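Local coordinates for sensor protein (Shewanella oneidensis, PDB 3LIC) that probably senses an extracellular signal through paired PDC domains and relays it across the membrane to a cytoplasmic histidine kinase and response regulator, at residues V61-I66 and S99-L104; E30-N35 and G130-A135; S5-L10 and V241-V246; L210-I215 and A219-L224. All blocks are in the same frame, centred on the assembly; numbering follows the deposited sequence.

Contact 1 (V61-I66 and S99-L104); sequences VLTNRI and SGFNYL
T63, which meets F101 across this contact, turns its hydroxyl OG1 back along its own helix to a hydrogen bond with the carbonyl oxygen of K59. That bond leaves the methyl for the neighbour: OG1 stands beside the backbone N (chi1 -58°), CG2 is thrown anti to that N, and CG2 comes to 4.3 Å from F101 CB. The second meeting, one helical turn further on, is purely apolar. I66 CG2 lies 3.8 Å from F101 CD1 and 3.9 Å from F101 CE1, so one methyl straddles a single ring bond; both T63 CG2 and I66 CG2 approach the ring obliquely. The side chains of I66 and F101 run antiparallel alongside one another. I66 makes the contact with its short branch, since CG1 stands beside the backbone N (chi1 -74°) and leads CD1 away from the strand; I66 also packs on F72 and S75. Helix 55-68 packs on strands 74-79, 92-96 and 101-105, the half of the six-stranded antiparallel sheet of the first PDC domain that ends in 101-105. V94 of the adjoining strand touches T63 and L62, and F101 also rests on R96 and on Q67 of the same helix. Y103, two residues along the edge strand, continues the seam on P55 and K59. With the threonine hydroxyl satisfied inside the helix, the direct contact of these segments is apolar, while backbone bonds of N102 to Y95 and L104 to Y93 hold the strand in the sheet.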
loop_
_atom_site.group_PDB
_atom_site.type_symbol
_atom_site.label_atom_id
_atom_site.label_comp_id
_atom_site.label_asym_id
_atom_site.label_seq_id
_atom_site.Cartn_x
_atom_site.Cartn_y
_atom_site.Cartn_z
ATOM N N VAL A 61 21.560 -0.897 9.376
ATOM C CA VAL A 61 21.078 -0.531 8.001
ATOM C C VAL A 61 19.570 -0.140 7.929
ATOM O O VAL A 61 19.211 0.975 7.427
ATOM C CB VAL A 61 21.360 -1.669 6.947
ATOM C CG1 VAL A 61 20.696 -1.318 5.568
ATOM C CG2 VAL A 61 22.841 -1.833 6.770
ATOM N N LEU A 62 18.713 -1.031 8.433
ATOM C CA LEU A 62 17.286 -0.833 8.317
ATOM C C LEU A 62 16.786 0.326 9.172
ATOM O O LEU A 62 15.860 1.038 8.747
ATOM C CB LEU A 62 16.492 -2.092 8.689
ATOM C CG LEU A 62 16.723 -3.313 7.810
ATOM C CD1 LEU A 62 16.099 -4.556 8.373
ATOM C CD2 LEU A 62 16.154 -3.025 6.432
ATOM N N THR A 63 17.343 0.493 10.388
ATOM C CA THR A 63 16.978 1.685 11.204
ATOM C C THR A 63 17.245 3.002 10.524
ATOM O O THR A 63 16.349 3.883 10.465
ATOM C CB THR A 63 17.692 1.718 12.581
ATOM O OG1 THR A 63 17.347 0.522 13.240
ATOM C CG2 THR A 63 17.181 2.915 13.454
ATOM N N ASN A 64 18.473 3.142 10.022
ATOM C CA ASN A 64 18.868 4.375 9.319
ATOM C C ASN A 64 17.989 4.648 8.102
ATOM O O ASN A 64 17.602 5.793 7.799
ATOM C CB ASN A 64 20.325 4.244 8.856
ATOM C CG ASN A 64 21.291 4.232 10.004
ATOM O OD1 ASN A 64 20.903 4.535 11.119
ATOM N ND2 ASN A 64 22.558 3.873 9.746
ATOM N N ARG A 65 17.657 3.583 7.387
ATOM C CA ARG A 65 16.804 3.724 6.185
ATOM C C ARG A 65 15.405 4.140 6.554
ATOM O O ARG A 65 14.799 4.976 5.869
ATOM C CB ARG A 65 16.884 2.413 5.348
ATOM C CG ARG A 65 15.559 1.843 4.840
ATOM C CD ARG A 65 15.806 0.566 3.855
ATOM N NE ARG A 65 14.708 0.303 2.948
ATOM C CZ ARG A 65 14.831 0.513 1.659
ATOM N NH1 ARG A 65 16.007 0.934 1.210
ATOM N NH2 ARG A 65 13.813 0.327 0.831
ATOM N N ILE A 66 14.823 3.586 7.608
ATOM C CA ILE A 66 13.474 4.021 7.976
ATOM C C ILE A 66 13.558 5.449 8.573
ATOM O O ILE A 66 12.756 6.359 8.271
ATOM C CB ILE A 66 12.878 2.947 8.990
ATOM C CG1 ILE A 66 12.536 1.703 8.155
ATOM C CG2 ILE A 66 11.627 3.422 9.774
ATOM C CD1 ILE A 66 11.606 2.081 6.954
ATOM N N SER A 99 7.105 6.003 19.187
ATOM C CA SER A 99 8.109 6.663 20.066
ATOM C C SER A 99 9.574 6.400 19.655
ATOM O O SER A 99 10.544 6.928 20.236
ATOM C CB SER A 99 7.837 6.307 21.542
ATOM O OG SER A 99 8.309 4.989 21.797
ATOM N N GLY A 100 9.727 5.606 18.606
ATOM C CA GLY A 100 11.030 5.121 18.233
ATOM C C GLY A 100 10.908 4.236 17.026
ATOM O O GLY A 100 10.008 4.419 16.164
ATOM N N PHE A 101 11.810 3.259 17.006
ATOM C CA PHE A 101 11.959 2.314 15.960
ATOM C C PHE A 101 12.162 1.030 16.688
ATOM O O PHE A 101 13.024 0.919 17.582
ATOM C CB PHE A 101 13.168 2.697 15.083
ATOM C CG PHE A 101 13.046 4.065 14.534
ATOM C CD1 PHE A 101 12.231 4.313 13.447
ATOM C CD2 PHE A 101 13.679 5.137 15.160
ATOM C CE1 PHE A 101 12.095 5.602 12.947
ATOM C CE2 PHE A 101 13.503 6.489 14.677
ATOM C CZ PHE A 101 12.702 6.710 13.585
ATOM N N ASN A 102 11.311 0.070 16.372
ATOM C CA ASN A 102 11.342 -1.219 17.037
ATOM C C ASN A 102 12.033 -2.138 16.104
ATOM O O ASN A 102 11.951 -1.945 14.911
ATOM C CB ASN A 102 9.901 -1.720 17.263
ATOM C CG ASN A 102 9.211 -0.937 18.430
ATOM O OD1 ASN A 102 9.867 -0.118 19.100
ATOM N ND2 ASN A 102 7.934 -1.193 18.677
ATOM N N TYR A 103 12.655 -3.171 16.624
ATOM C CA TYR A 103 13.304 -4.143 15.823
ATOM C C TYR A 103 12.852 -5.574 16.239
ATOM O O TYR A 103 12.642 -5.850 17.451
ATOM C CB TYR A 103 14.803 -4.025 15.977
ATOM C CG TYR A 103 15.488 -5.277 15.438
ATOM C CD1 TYR A 103 15.797 -5.405 14.080
ATOM C CD2 TYR A 103 15.800 -6.353 16.289
ATOM C CE1 TYR A 103 16.389 -6.591 13.562
ATOM C CE2 TYR A 103 16.441 -7.510 15.784
ATOM C CZ TYR A 103 16.728 -7.601 14.402
ATOM O OH TYR A 103 17.310 -8.762 13.912
ATOM N N LEU A 104 12.671 -6.480 15.271
ATOM C CA LEU A 104 12.592 -7.885 15.621
ATOM C C LEU A 104 13.072 -8.681 14.447
ATOM O O LEU A 104 12.965 -8.223 13.292
ATOM C CB LEU A 104 11.173 -8.355 16.014
ATOM C CG LEU A 104 10.071 -8.431 14.960
ATOM C CD1 LEU A 104 8.929 -9.417 15.362
ATOM C CD2 LEU A 104 9.558 -7.032 14.824
#

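Contact 2 (E30-N35 and G130-A135); sequences EHAQAN and GYWSKA
A32 and Q33 of the long helix 2-46 meet a single side chain of the opposite segment, the indole of W132. The apolar contacts are made by carbon. A32 CB touches the six-membered ring at its far corner, 3.9 Å from W132 CH2 and 4.2 Å from W132 CZ2, in an oblique approach. Q33 adds the carbon of its stem: CG lies 4.0 Å from W132 CZ2. The polar part is made by the end of Q33. Its CG stands beside the backbone N (chi1 -65°) and the chain runs on extended, bringing the carboxamide to the indole edge near the ring plane. The amide plane is turned 62° from the ring. Q33 NE2, as modelled, is 2.7 Å from W132 NE1, but the amide is probably turned over, so its oxygen may be the atom there. Aromatic contacts hold the indole from elsewhere: W254 meets it edge-to-face, and Y149 of the next strand touches it with its ring as well as touching Q33. Strand 131-137 is an outermost strand of the six-stranded PDC sheet, paired to strand 145-153 through Y131 with A150 and S133 with T148, and W132 reaches from it to the helix. One indole therefore serves two chemistries, a carbon surface for the alanine methyl and a polar N-H edge beside the glutamine amide.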
loop_
_atom_site.group_PDB
_atom_site.type_symbol
_atom_site.label_atom_id
_atom_site.label_comp_id
_atom_site.label_asym_id
_atom_site.label_seq_id
_atom_site.Cartn_x
_atom_site.Cartn_y
_atom_site.Cartn_z
ATOM N N GLU A 30 6.178 4.971 -6.098
ATOM C CA GLU A 30 7.398 4.861 -6.860
ATOM C C GLU A 30 8.626 5.073 -5.960
ATOM O O GLU A 30 9.664 4.439 -6.204
ATOM C CB GLU A 30 7.423 5.814 -8.064
ATOM C CG GLU A 30 6.278 5.497 -9.039
ATOM C CD GLU A 30 6.227 6.472 -10.220
ATOM O OE1 GLU A 30 6.911 7.510 -10.148
ATOM O OE2 GLU A 30 5.489 6.205 -11.210
ATOM N N HIS A 31 8.540 5.984 -4.975
ATOM C CA HIS A 31 9.644 6.162 -4.021
ATOM C C HIS A 31 9.935 4.825 -3.263
ATOM O O HIS A 31 11.062 4.402 -3.105
ATOM C CB HIS A 31 9.308 7.305 -3.045
ATOM C CG HIS A 31 10.382 7.566 -2.043
ATOM N ND1 HIS A 31 10.130 8.099 -0.788
ATOM C CD2 HIS A 31 11.708 7.326 -2.092
ATOM C CE1 HIS A 31 11.260 8.190 -0.109
ATOM N NE2 HIS A 31 12.236 7.738 -0.889
ATOM N N ALA A 32 8.889 4.155 -2.812
ATOM C CA ALA A 32 9.018 2.881 -2.077
ATOM C C ALA A 32 9.606 1.783 -2.990
ATOM O O ALA A 32 10.482 1.027 -2.584
ATOM C CB ALA A 32 7.635 2.443 -1.555
ATOM N N GLN A 33 9.110 1.736 -4.231
ATOM C CA GLN A 33 9.616 0.826 -5.255
ATOM C C GLN A 33 11.095 1.005 -5.470
ATOM O O GLN A 33 11.863 0.040 -5.302
ATOM C CB GLN A 33 8.829 0.972 -6.552
ATOM C CG GLN A 33 7.364 0.527 -6.341
ATOM C CD GLN A 33 6.360 0.885 -7.490
ATOM O OE1 GLN A 33 6.745 1.266 -8.580
ATOM N NE2 GLN A 33 5.082 0.791 -7.201
ATOM N N ALA A 34 11.484 2.224 -5.821
ATOM C CA ALA A 34 12.872 2.576 -6.110
ATOM C C ALA A 34 13.849 2.248 -5.013
ATOM O O ALA A 34 14.944 1.723 -5.280
ATOM C CB ALA A 34 12.984 4.051 -6.413
ATOM N N ASN A 35 13.465 2.571 -3.785
ATOM C CA ASN A 35 14.269 2.233 -2.616
ATOM C C ASN A 35 14.420 0.751 -2.283
ATOM O O ASN A 35 15.475 0.301 -1.910
ATOM C CB ASN A 35 13.690 2.954 -1.417
ATOM C CG ASN A 35 14.294 4.331 -1.261
ATOM O OD1 ASN A 35 14.768 4.685 -0.178
ATOM N ND2 ASN A 35 14.332 5.099 -2.354
ATOM N N GLY A 130 10.079 -7.331 -8.431
ATOM C CA GLY A 130 9.346 -6.654 -7.370
ATOM C C GLY A 130 7.832 -6.773 -7.454
ATOM O O GLY A 130 7.258 -6.940 -8.523
ATOM N N TYR A 131 7.170 -6.681 -6.311
ATOM C CA TYR A 131 5.801 -7.101 -6.180
ATOM C C TYR A 131 5.106 -6.301 -5.041
ATOM O O TYR A 131 5.655 -6.270 -3.930
ATOM C CB TYR A 131 5.900 -8.608 -5.790
ATOM C CG TYR A 131 4.589 -9.091 -5.315
ATOM C CD1 TYR A 131 3.567 -9.323 -6.265
ATOM C CD2 TYR A 131 4.307 -9.269 -3.975
ATOM C CE1 TYR A 131 2.286 -9.756 -5.937
ATOM C CE2 TYR A 131 2.956 -9.698 -3.601
ATOM C CZ TYR A 131 1.970 -9.932 -4.638
ATOM O OH TYR A 131 0.681 -10.362 -4.451
ATOM N N TRP A 132 3.908 -5.707 -5.238
ATOM C CA TRP A 132 3.129 -5.182 -4.114
ATOM C C TRP A 132 2.238 -6.246 -3.510
ATOM O O TRP A 132 1.609 -6.966 -4.247
ATOM C CB TRP A 132 2.207 -4.044 -4.533
ATOM C CG TRP A 132 2.926 -2.779 -4.655
ATOM C CD1 TRP A 132 3.339 -2.199 -5.814
ATOM C CD2 TRP A 132 3.358 -1.904 -3.579
ATOM N NE1 TRP A 132 4.012 -1.030 -5.539
ATOM C CE2 TRP A 132 4.018 -0.807 -4.182
ATOM C CE3 TRP A 132 3.265 -1.956 -2.171
ATOM C CZ2 TRP A 132 4.613 0.240 -3.431
ATOM C CZ3 TRP A 132 3.813 -0.868 -1.397
ATOM C CH2 TRP A 132 4.496 0.189 -2.035
ATOM N N SER A 133 2.137 -6.358 -2.190
ATOM C CA SER A 133 1.152 -7.306 -1.614
ATOM C C SER A 133 -0.255 -6.648 -1.564
ATOM O O SER A 133 -0.394 -5.392 -1.694
ATOM C CB SER A 133 1.569 -7.606 -0.187
ATOM O OG SER A 133 1.372 -6.376 0.534
ATOM N N LYS A 134 -1.289 -7.454 -1.348
ATOM C CA LYS A 134 -2.599 -6.929 -1.021
ATOM C C LYS A 134 -2.479 -6.312 0.417
ATOM O O LYS A 134 -1.459 -6.538 1.144
ATOM C CB LYS A 134 -3.647 -8.086 -1.016
ATOM C CG LYS A 134 -3.421 -9.146 0.112
ATOM C CD LYS A 134 -4.163 -10.498 -0.138
ATOM C CE LYS A 134 -5.002 -10.922 1.074
ATOM N NZ LYS A 134 -4.238 -10.681 2.348
ATOM N N ALA A 135 -3.509 -5.601 0.836
ATOM C CA ALA A 135 -3.558 -5.046 2.189
ATOM C C ALA A 135 -3.653 -6.163 3.228
ATOM O O ALA A 135 -4.441 -7.103 3.076
ATOM C CB ALA A 135 -4.739 -4.088 2.338
#

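Contact 3 (S5-L10 and V241-V246); sequences SIEKRL and VYLASV
L10 and L243 join the beginning of the long helix 2-46 to the five-stranded antiparallel sheet of what is probably the second PDC domain, in the helix-on-sheet layer of that fold. The packed side is all hydrocarbon. L10 CB and L10 CD1 both lie 4.1 Å from L243 CD2, so one methyl of the strand residue sits against the base and one branch of the helix residue, and the two side chains lie roughly perpendicular. L243 has its CG beside the backbone N, with chi1 (-91°) well off a staggered value, and is buried further by Y11 and L14 of helix 2-46 and by L265 of helix 262-268. L10 in turn rests on F266 of the C-terminal helix 262-268. Strand alternation divides the neighbours: L243 and S245 face helix 2-46, while A244 and V246 pack on helix 218-226. Further along, S245 OG hydrogen-bonds to S18 OG and to Q231 NE2.

The looser side lies one turn earlier, at the partly exposed E7. There the helix brings a carboxylate rather than a methyl to the margin of the leucine, and beyond it K8 and R9 are on the surface. The chain of E7 leaves anti to the backbone N (chi1 -177°) and runs out extended, which carries OE2 to 4.2 Å from L243 CD2.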
loop_
_atom_site.group_PDB
_atom_site.type_symbol
_atom_site.label_atom_id
_atom_site.label_comp_id
_atom_site.label_asym_id
_atom_site.label_seq_id
_atom_site.Cartn_x
_atom_site.Cartn_y
_atom_site.Cartn_z
ATOM N N SER A 5 -25.460 23.600 -12.886
ATOM C CA SER A 5 -24.166 24.219 -12.929
ATOM C C SER A 5 -23.407 24.121 -11.590
ATOM O O SER A 5 -22.210 24.043 -11.590
ATOM C CB SER A 5 -24.209 25.658 -13.454
ATOM O OG SER A 5 -24.727 26.466 -12.443
ATOM N N ILE A 6 -24.097 24.081 -10.470
ATOM C CA ILE A 6 -23.460 23.890 -9.176
ATOM C C ILE A 6 -22.818 22.505 -9.198
ATOM O O ILE A 6 -21.627 22.368 -8.925
ATOM C CB ILE A 6 -24.473 24.035 -8.024
ATOM C CG1 ILE A 6 -24.812 25.534 -7.810
ATOM C CG2 ILE A 6 -23.951 23.442 -6.741
ATOM C CD1 ILE A 6 -26.027 25.785 -6.808
ATOM N N GLU A 7 -23.580 21.506 -9.650
ATOM C CA GLU A 7 -23.059 20.148 -9.795
ATOM C C GLU A 7 -21.846 20.001 -10.733
ATOM O O GLU A 7 -20.922 19.272 -10.428
ATOM C CB GLU A 7 -24.136 19.160 -10.241
ATOM C CG GLU A 7 -23.600 17.738 -10.319
ATOM C CD GLU A 7 -24.726 16.742 -10.473
ATOM O OE1 GLU A 7 -25.291 16.672 -11.596
ATOM O OE2 GLU A 7 -25.071 16.071 -9.455
ATOM N N LYS A 8 -21.883 20.662 -11.882
ATOM C CA LYS A 8 -20.767 20.599 -12.763
ATOM C C LYS A 8 -19.488 21.209 -12.091
ATOM O O LYS A 8 -18.382 20.704 -12.286
ATOM C CB LYS A 8 -21.124 21.290 -14.037
ATOM C CG LYS A 8 -20.034 21.394 -15.031
ATOM C CD LYS A 8 -20.369 22.518 -15.992
ATOM C CE LYS A 8 -19.077 23.117 -16.627
ATOM N NZ LYS A 8 -18.975 22.689 -18.050
ATOM N N ARG A 9 -19.647 22.258 -11.284
ATOM C CA ARG A 9 -18.510 22.858 -10.579
ATOM C C ARG A 9 -18.019 21.898 -9.496
ATOM O O ARG A 9 -16.823 21.786 -9.298
ATOM C CB ARG A 9 -18.911 24.188 -9.910
ATOM C CG ARG A 9 -17.774 25.097 -9.428
ATOM C CD ARG A 9 -18.386 26.507 -9.078
ATOM N NE ARG A 9 -19.660 26.693 -9.797
ATOM C CZ ARG A 9 -20.715 27.339 -9.311
ATOM N NH1 ARG A 9 -20.642 27.894 -8.123
ATOM N NH2 ARG A 9 -21.847 27.438 -10.015
ATOM N N LEU A 10 -18.933 21.257 -8.767
ATOM C CA LEU A 10 -18.563 20.288 -7.760
ATOM C C LEU A 10 -17.713 19.163 -8.345
ATOM O O LEU A 10 -16.721 18.734 -7.721
ATOM C CB LEU A 10 -19.782 19.684 -7.021
ATOM C CG LEU A 10 -20.557 20.697 -6.163
ATOM C CD1 LEU A 10 -21.846 20.093 -5.563
ATOM C CD2 LEU A 10 -19.625 21.344 -5.052
ATOM N N VAL A 241 -26.173 9.754 -0.503
ATOM C CA VAL A 241 -25.636 9.979 -1.862
ATOM C C VAL A 241 -24.302 10.739 -1.831
ATOM O O VAL A 241 -24.199 11.788 -1.169
ATOM C CB VAL A 241 -26.639 10.818 -2.719
ATOM C CG1 VAL A 241 -26.241 10.808 -4.207
ATOM C CG2 VAL A 241 -28.021 10.238 -2.566
ATOM N N TYR A 242 -23.302 10.219 -2.541
ATOM C CA TYR A 242 -22.003 10.872 -2.682
ATOM C C TYR A 242 -21.822 11.308 -4.120
ATOM O O TYR A 242 -22.288 10.633 -5.022
ATOM C CB TYR A 242 -20.876 9.891 -2.349
ATOM C CG TYR A 242 -20.805 9.525 -0.901
ATOM C CD1 TYR A 242 -19.853 10.102 -0.060
ATOM C CD2 TYR A 242 -21.674 8.607 -0.374
ATOM C CE1 TYR A 242 -19.792 9.772 1.290
ATOM C CE2 TYR A 242 -21.631 8.278 0.930
ATOM C CZ TYR A 242 -20.692 8.851 1.766
ATOM O OH TYR A 242 -20.669 8.472 3.081
ATOM N N LEU A 243 -21.090 12.392 -4.334
ATOM C CA LEU A 243 -20.482 12.640 -5.613
ATOM C C LEU A 243 -19.028 12.156 -5.511
ATOM O O LEU A 243 -18.374 12.362 -4.473
ATOM C CB LEU A 243 -20.572 14.152 -5.951
ATOM C CG LEU A 243 -21.812 14.644 -6.745
ATOM C CD1 LEU A 243 -23.116 14.088 -6.260
ATOM C CD2 LEU A 243 -21.827 16.165 -6.779
ATOM N N ALA A 244 -18.524 11.490 -6.550
ATOM C CA ALA A 244 -17.204 10.809 -6.474
ATOM C C ALA A 244 -16.427 11.055 -7.740
ATOM O O ALA A 244 -17.006 11.252 -8.832
ATOM C CB ALA A 244 -17.372 9.341 -6.282
ATOM N N SER A 245 -15.119 11.061 -7.600
ATOM C CA SER A 245 -14.254 11.212 -8.723
ATOM C C SER A 245 -13.160 10.187 -8.588
ATOM O O SER A 245 -12.539 10.079 -7.531
ATOM C CB SER A 245 -13.673 12.616 -8.743
ATOM O OG SER A 245 -12.816 12.774 -9.824
ATOM N N VAL A 246 -12.906 9.460 -9.675
ATOM C CA VAL A 246 -11.971 8.361 -9.726
ATOM C C VAL A 246 -10.828 8.843 -10.576
ATOM O O VAL A 246 -11.056 9.354 -11.655
ATOM C CB VAL A 246 -12.608 7.165 -10.480
ATOM C CG1 VAL A 246 -11.593 5.990 -10.705
ATOM C CG2 VAL A 246 -13.880 6.704 -9.790
#

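Contact 4 (L210-I215 and A219-L224); sequences LDKQNI and AFATLL
The hydrophobic layer between helix 218-226 and the five-stranded sheet is closed at one side by the loop that leads into the helix, where L210 and K212 lie against F220, A221 and L224. L210 reaches the phenyl ring of F220 with both branches: CD2 is 3.5 Å from F220 CD2, while L210 CD1, 4.0 Å from that same F220 CD2, sits at the ring edge in its plane. The leucine CG leaves anti to the backbone N (chi1 -172°), and L210 CD2 also comes within 4.4 Å of L224 CD1. One turn along the helix from F220, L224 places CD1 over a face of the ring, displaced toward the rim. F220 itself stacks on F234 and packs on A244 and V246, which makes the ring a junction between loop, helix and sheet. The second meeting is nearer the surface. K212 runs its stem past A221, with CG 3.8 Å and CD 3.9 Å from A221 CB, and bends at chi3 (-139°) before its amine. K212 lies in a type I beta turn from D211 to N214, directly after L210. Within it D211 OD1 accepts Q213 N at 2.8 Å, met on the anti side and out of the carboxylate plane, by a bent bond of 131° at the hydrogen. D211 O further takes N217 ND2. A side-chain-to-backbone bond of this kind, skipping one residue, is an Asx turn; here it lies within the type I turn of the loop that leads into helix 218-226.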
loop_
_atom_site.group_PDB
_atom_site.type_symbol
_atom_site.label_atom_id
_atom_site.label_comp_id
_atom_site.label_asym_id
_atom_site.label_seq_id
_atom_site.Cartn_x
_atom_site.Cartn_y
_atom_site.Cartn_z
ATOM N N LEU A 210 -19.516 -1.154 -1.514
ATOM C CA LEU A 210 -20.461 -0.565 -2.440
ATOM C C LEU A 210 -21.470 -1.625 -2.809
ATOM O O LEU A 210 -21.112 -2.707 -3.258
ATOM C CB LEU A 210 -19.749 -0.090 -3.711
ATOM C CG LEU A 210 -20.623 0.725 -4.664
ATOM C CD1 LEU A 210 -20.999 2.117 -4.026
ATOM C CD2 LEU A 210 -19.935 0.821 -6.035
ATOM N N ASP A 211 -22.733 -1.314 -2.619
ATOM C CA ASP A 211 -23.768 -2.211 -3.061
ATOM C C ASP A 211 -24.012 -2.043 -4.583
ATOM O O ASP A 211 -24.566 -1.032 -5.041
ATOM C CB ASP A 211 -25.024 -1.973 -2.211
ATOM C CG ASP A 211 -26.246 -2.661 -2.783
ATOM O OD1 ASP A 211 -26.096 -3.545 -3.685
ATOM O OD2 ASP A 211 -27.356 -2.266 -2.358
ATOM N N LYS A 212 -23.560 -3.012 -5.376
ATOM C CA LYS A 212 -23.724 -2.907 -6.827
ATOM C C LYS A 212 -25.096 -3.377 -7.304
ATOM O O LYS A 212 -25.457 -3.190 -8.459
ATOM C CB LYS A 212 -22.646 -3.679 -7.563
ATOM C CG LYS A 212 -21.304 -3.103 -7.393
ATOM C CD LYS A 212 -20.333 -3.906 -8.171
ATOM C CE LYS A 212 -19.072 -4.096 -7.381
ATOM N NZ LYS A 212 -18.035 -4.586 -8.310
ATOM N N GLN A 213 -25.850 -3.994 -6.406
ATOM C CA GLN A 213 -27.191 -4.422 -6.733
ATOM C C GLN A 213 -28.155 -3.227 -6.690
ATOM O O GLN A 213 -29.366 -3.406 -6.874
ATOM C CB GLN A 213 -27.676 -5.540 -5.788
ATOM C CG GLN A 213 -27.103 -6.947 -6.083
ATOM C CD GLN A 213 -27.076 -7.306 -7.589
ATOM O OE1 GLN A 213 -28.101 -7.220 -8.299
ATOM N NE2 GLN A 213 -25.900 -7.729 -8.077
ATOM N N ASN A 214 -27.629 -2.019 -6.463
ATOM C CA ASN A 214 -28.487 -0.828 -6.337
ATOM C C ASN A 214 -28.485 0.011 -7.610
ATOM O O ASN A 214 -27.428 0.425 -8.082
ATOM C CB ASN A 214 -28.121 0.010 -5.109
ATOM C CG ASN A 214 -28.878 1.289 -5.050
ATOM O OD1 ASN A 214 -29.410 1.732 -6.055
ATOM N ND2 ASN A 214 -28.921 1.910 -3.893
ATOM N N ILE A 215 -29.673 0.225 -8.176
ATOM C CA ILE A 215 -29.806 0.894 -9.500
ATOM C C ILE A 215 -28.972 2.162 -9.605
ATOM O O ILE A 215 -28.377 2.430 -10.623
ATOM C CB ILE A 215 -31.290 1.252 -9.843
ATOM C CG1 ILE A 215 -32.024 0.003 -10.272
ATOM C CG2 ILE A 215 -31.349 2.252 -11.003
ATOM C CD1 ILE A 215 -31.228 -0.800 -11.330
ATOM N N ALA A 219 -23.623 3.325 -12.716
ATOM C CA ALA A 219 -22.608 4.095 -13.441
ATOM C C ALA A 219 -21.293 4.145 -12.651
ATOM O O ALA A 219 -20.203 4.108 -13.230
ATOM C CB ALA A 219 -23.106 5.506 -13.785
ATOM N N PHE A 220 -21.384 4.241 -11.325
ATOM C CA PHE A 220 -20.170 4.214 -10.514
ATOM C C PHE A 220 -19.512 2.829 -10.691
ATOM O O PHE A 220 -18.319 2.726 -10.975
ATOM C CB PHE A 220 -20.488 4.541 -9.039
ATOM C CG PHE A 220 -19.270 4.733 -8.181
ATOM C CD1 PHE A 220 -18.231 5.517 -8.616
ATOM C CD2 PHE A 220 -19.166 4.094 -6.929
ATOM C CE1 PHE A 220 -17.095 5.702 -7.856
ATOM C CE2 PHE A 220 -18.026 4.266 -6.141
ATOM C CZ PHE A 220 -16.975 5.085 -6.610
ATOM N N ALA A 221 -20.290 1.765 -10.586
ATOM C CA ALA A 221 -19.700 0.412 -10.739
ATOM C C ALA A 221 -19.074 0.139 -12.132
ATOM O O ALA A 221 -18.040 -0.540 -12.222
ATOM C CB ALA A 221 -20.703 -0.703 -10.312
ATOM N N THR A 222 -19.630 0.722 -13.200
ATOM C CA THR A 222 -19.052 0.531 -14.556
ATOM C C THR A 222 -17.731 1.248 -14.685
ATOM O O THR A 222 -16.748 0.723 -15.227
ATOM C CB THR A 222 -19.966 1.076 -15.692
ATOM O OG1 THR A 222 -21.260 0.480 -15.578
ATOM C CG2 THR A 222 -19.378 0.765 -17.055
ATOM N N LEU A 223 -17.741 2.483 -14.202
ATOM C CA LEU A 223 -16.530 3.268 -14.059
ATOM C C LEU A 223 -15.411 2.444 -13.371
ATOM O O LEU A 223 -14.277 2.345 -13.862
ATOM C CB LEU A 223 -16.869 4.507 -13.237
ATOM C CG LEU A 223 -15.787 5.534 -13.378
ATOM C CD1 LEU A 223 -15.438 5.652 -14.879
ATOM C CD2 LEU A 223 -16.314 6.814 -12.798
ATOM N N LEU A 224 -15.740 1.862 -12.228
ATOM C CA LEU A 224 -14.752 1.032 -11.520
ATOM C C LEU A 224 -14.324 -0.162 -12.372
ATOM O O LEU A 224 -13.147 -0.313 -12.598
ATOM C CB LEU A 224 -15.255 0.622 -10.112
ATOM C CG LEU A 224 -15.479 1.792 -9.100
ATOM C CD1 LEU A 224 -15.963 1.300 -7.763
ATOM C CD2 LEU A 224 -14.254 2.716 -8.886
#

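Contacts 1 and 2 belong to the six-stranded PDC domain and contacts 3 and 4 to the part built on the five-stranded sheet; helix 2-46 spans both, serving contacts 2 and 3. R65 of contact 1 hydrogen-bonds to N35 O of contact 2, tying successive helices together. Strand 241-248 of contact 3 packs helix 2-46 on one face and, on the other, helix 218-226 of contact 4: V246 CG2 is 3.9 Å from L223 CD2. These two are the more buried, with leucine carbon central to contact 3, and leucine, phenylalanine and alanine to contact 4. Contacts 1 and 2 involve the outermost strands of their sheet, are only partly buried, and contact 2 alone brings polar side-chain ends together.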